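Side-chain contact in spermidine N(1)-acetyltransferase (Thermoplasma acidophilum, PDB 3K9U), which transfers an acetyl group from acetyl-CoA to polyamines such as spermidine, protecting the cell against polyamine toxicity: residues E11-L16 / N52-S57. Numbering follows the deposited sequence.
Sequences EDLETL and NEIVRS
Neither a ring nor any other flat group lies between I54 and the two leucines it meets, L13 and L16; methyls do all the touching. The carboxylate of D12 takes no part in the contact: its OD2 accepts a hydrogen bond from the backbone N of S9, before the helix, and the D12 side chain rests on F69. At the junction itself, CD1 of I54 stands 4.2 Å from CD2 of L16, tip to tip, and 4.3 Å from CD1 of L13, so one methyl serves both leucines. In I54, CG1 lies anti to the carbonyl carbon and chi2 is 175°, which carries CD1 straight out from the helix to the leucines, and the L13 and I54 CA atoms can stay 8.3 Å apart. L16 reaches out to meet it with CG anti to the backbone N (chi1 -171°). The contact is small, burying 104 Å² in all, yet the three residues are buried. Within its own helix, the carbonyl O of I54 accepts a hydrogen bond from OG of S57 (2.7 Å), the donor tilted 23° from the carbonyl plane. On the same helix, E53 forms a salt bridge with R91. Helices 13-27 and 47-59, both in the N-terminal half of this GNAT domain, thus join through an apolar patch that L50 extends by touching both leucines, while L16 also packs on L74 and F77 of strand 73-83.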
loop_
_atom_site.group_PDB
_atom_site.type_symbol
_atom_site.label_atom_id
_atom_site.label_comp_id
_atom_site.label_asym_id
_atom_site.label_seq_id
_atom_site.Cartn_x
_atom_site.Cartn_y
_atom_site.Cartn_z
ATOM N N GLU A 11 18.541 -16.280 -11.772
ATOM C CA GLU A 11 18.028 -15.206 -12.643
ATOM C C GLU A 11 17.118 -14.222 -11.891
ATOM O O GLU A 11 16.890 -13.117 -12.361
ATOM C CB GLU A 11 17.303 -15.759 -13.876
ATOM C CG GLU A 11 16.527 -17.025 -13.628
ATOM C CD GLU A 11 15.457 -17.301 -14.663
ATOM O OE1 GLU A 11 15.697 -17.091 -15.880
ATOM O OE2 GLU A 11 14.368 -17.754 -14.239
ATOM N N ASP A 12 16.634 -14.608 -10.714
ATOM C CA ASP A 12 15.828 -13.711 -9.898
ATOM C C ASP A 12 16.676 -12.740 -9.071
ATOM O O ASP A 12 16.131 -11.919 -8.350
ATOM C CB ASP A 12 14.894 -14.515 -8.982
ATOM C CG ASP A 12 13.938 -15.400 -9.763
ATOM O OD1 ASP A 12 13.300 -14.898 -10.719
ATOM O OD2 ASP A 12 13.824 -16.604 -9.436
ATOM N N LEU A 13 17.992 -12.804 -9.187
ATOM C CA LEU A 13 18.862 -12.117 -8.232
ATOM C C LEU A 13 18.682 -10.599 -8.159
ATOM O O LEU A 13 18.507 -10.025 -7.064
ATOM C CB LEU A 13 20.335 -12.429 -8.536
ATOM C CG LEU A 13 21.341 -11.700 -7.643
ATOM C CD1 LEU A 13 21.339 -12.300 -6.253
ATOM C CD2 LEU A 13 22.701 -11.778 -8.278
ATOM N N GLU A 14 18.753 -9.944 -9.306
ATOM C CA GLU A 14 18.766 -8.487 -9.329
ATOM C C GLU A 14 17.402 -7.925 -8.900
ATOM O O GLU A 14 17.333 -6.910 -8.199
ATOM C CB GLU A 14 19.180 -7.963 -10.718
ATOM C CG GLU A 14 20.649 -8.374 -11.164
ATOM C CD GLU A 14 20.797 -9.843 -11.656
ATOM O OE1 GLU A 14 19.816 -10.629 -11.604
ATOM O OE2 GLU A 14 21.910 -10.215 -12.096
ATOM N N THR A 15 16.320 -8.585 -9.310
ATOM C CA THR A 15 14.986 -8.090 -8.990
ATOM C C THR A 15 14.706 -8.346 -7.495
ATOM O O THR A 15 14.105 -7.509 -6.805
ATOM C CB THR A 15 13.901 -8.650 -9.961
ATOM O OG1 THR A 15 13.857 -10.071 -9.876
ATOM C CG2 THR A 15 14.213 -8.287 -11.417
ATOM N N LEU A 16 15.224 -9.454 -6.974
ATOM C CA LEU A 16 15.121 -9.746 -5.532
ATOM C C LEU A 16 15.749 -8.644 -4.643
ATOM O O LEU A 16 15.135 -8.201 -3.652
ATOM C CB LEU A 16 15.707 -11.117 -5.232
ATOM C CG LEU A 16 15.508 -11.691 -3.815
ATOM C CD1 LEU A 16 14.083 -12.070 -3.560
ATOM C CD2 LEU A 16 16.381 -12.918 -3.656
ATOM N N ASN A 52 24.598 -17.143 -3.024
ATOM C CA ASN A 52 24.930 -18.299 -2.203
ATOM C C ASN A 52 23.677 -18.832 -1.533
ATOM O O ASN A 52 23.468 -20.052 -1.508
ATOM C CB ASN A 52 26.001 -17.947 -1.165
ATOM C CG ASN A 52 26.493 -19.152 -0.380
ATOM O OD1 ASN A 52 26.897 -20.177 -0.950
ATOM N ND2 ASN A 52 26.499 -19.023 0.944
ATOM N N GLU A 53 22.824 -17.929 -1.032
ATOM C CA GLU A 53 21.587 -18.364 -0.356
ATOM C C GLU A 53 20.611 -19.013 -1.321
ATOM O O GLU A 53 20.001 -20.027 -0.999
ATOM C CB GLU A 53 20.889 -17.212 0.359
ATOM C CG GLU A 53 21.615 -16.736 1.634
ATOM C CD GLU A 53 21.136 -15.337 2.081
ATOM O OE1 GLU A 53 20.453 -14.657 1.295
ATOM O OE2 GLU A 53 21.444 -14.909 3.198
ATOM N N ILE A 54 20.478 -18.415 -2.509
ATOM C CA ILE A 54 19.635 -18.975 -3.554
ATOM C C ILE A 54 20.137 -20.367 -3.934
ATOM O O ILE A 54 19.315 -21.282 -4.047
ATOM C CB ILE A 54 19.575 -18.033 -4.793
ATOM C CG1 ILE A 54 18.830 -16.727 -4.454
ATOM C CG2 ILE A 54 18.924 -18.708 -5.997
ATOM C CD1 ILE A 54 18.838 -15.684 -5.617
ATOM N N VAL A 55 21.459 -20.550 -4.116
ATOM C CA VAL A 55 21.985 -21.867 -4.509
ATOM C C VAL A 55 21.777 -22.910 -3.419
ATOM O O VAL A 55 21.393 -24.037 -3.717
ATOM C CB VAL A 55 23.479 -21.850 -4.953
ATOM C CG1 VAL A 55 24.005 -23.308 -5.291
ATOM C CG2 VAL A 55 23.654 -20.930 -6.156
ATOM N N ARG A 56 22.009 -22.520 -2.166
ATOM C CA ARG A 56 21.745 -23.392 -1.011
ATOM C C ARG A 56 20.298 -23.852 -1.002
ATOM O O ARG A 56 20.022 -25.043 -0.809
ATOM C CB ARG A 56 22.040 -22.668 0.323
ATOM C CG ARG A 56 23.532 -22.648 0.677
ATOM C CD ARG A 56 23.834 -21.771 1.891
ATOM N NE ARG A 56 23.233 -22.309 3.116
ATOM C CZ ARG A 56 22.269 -21.723 3.843
ATOM N NH1 ARG A 56 21.745 -20.526 3.526
ATOM N NH2 ARG A 56 21.820 -22.355 4.936
ATOM N N SER A 57 19.388 -22.899 -1.221
ATOM C CA SER A 57 17.960 -23.181 -1.205
ATOM C C SER A 57 17.540 -24.185 -2.282
ATOM O O SER A 57 16.467 -24.757 -2.211
ATOM C CB SER A 57 17.164 -21.887 -1.384
ATOM O OG SER A 57 16.975 -21.580 -2.760
#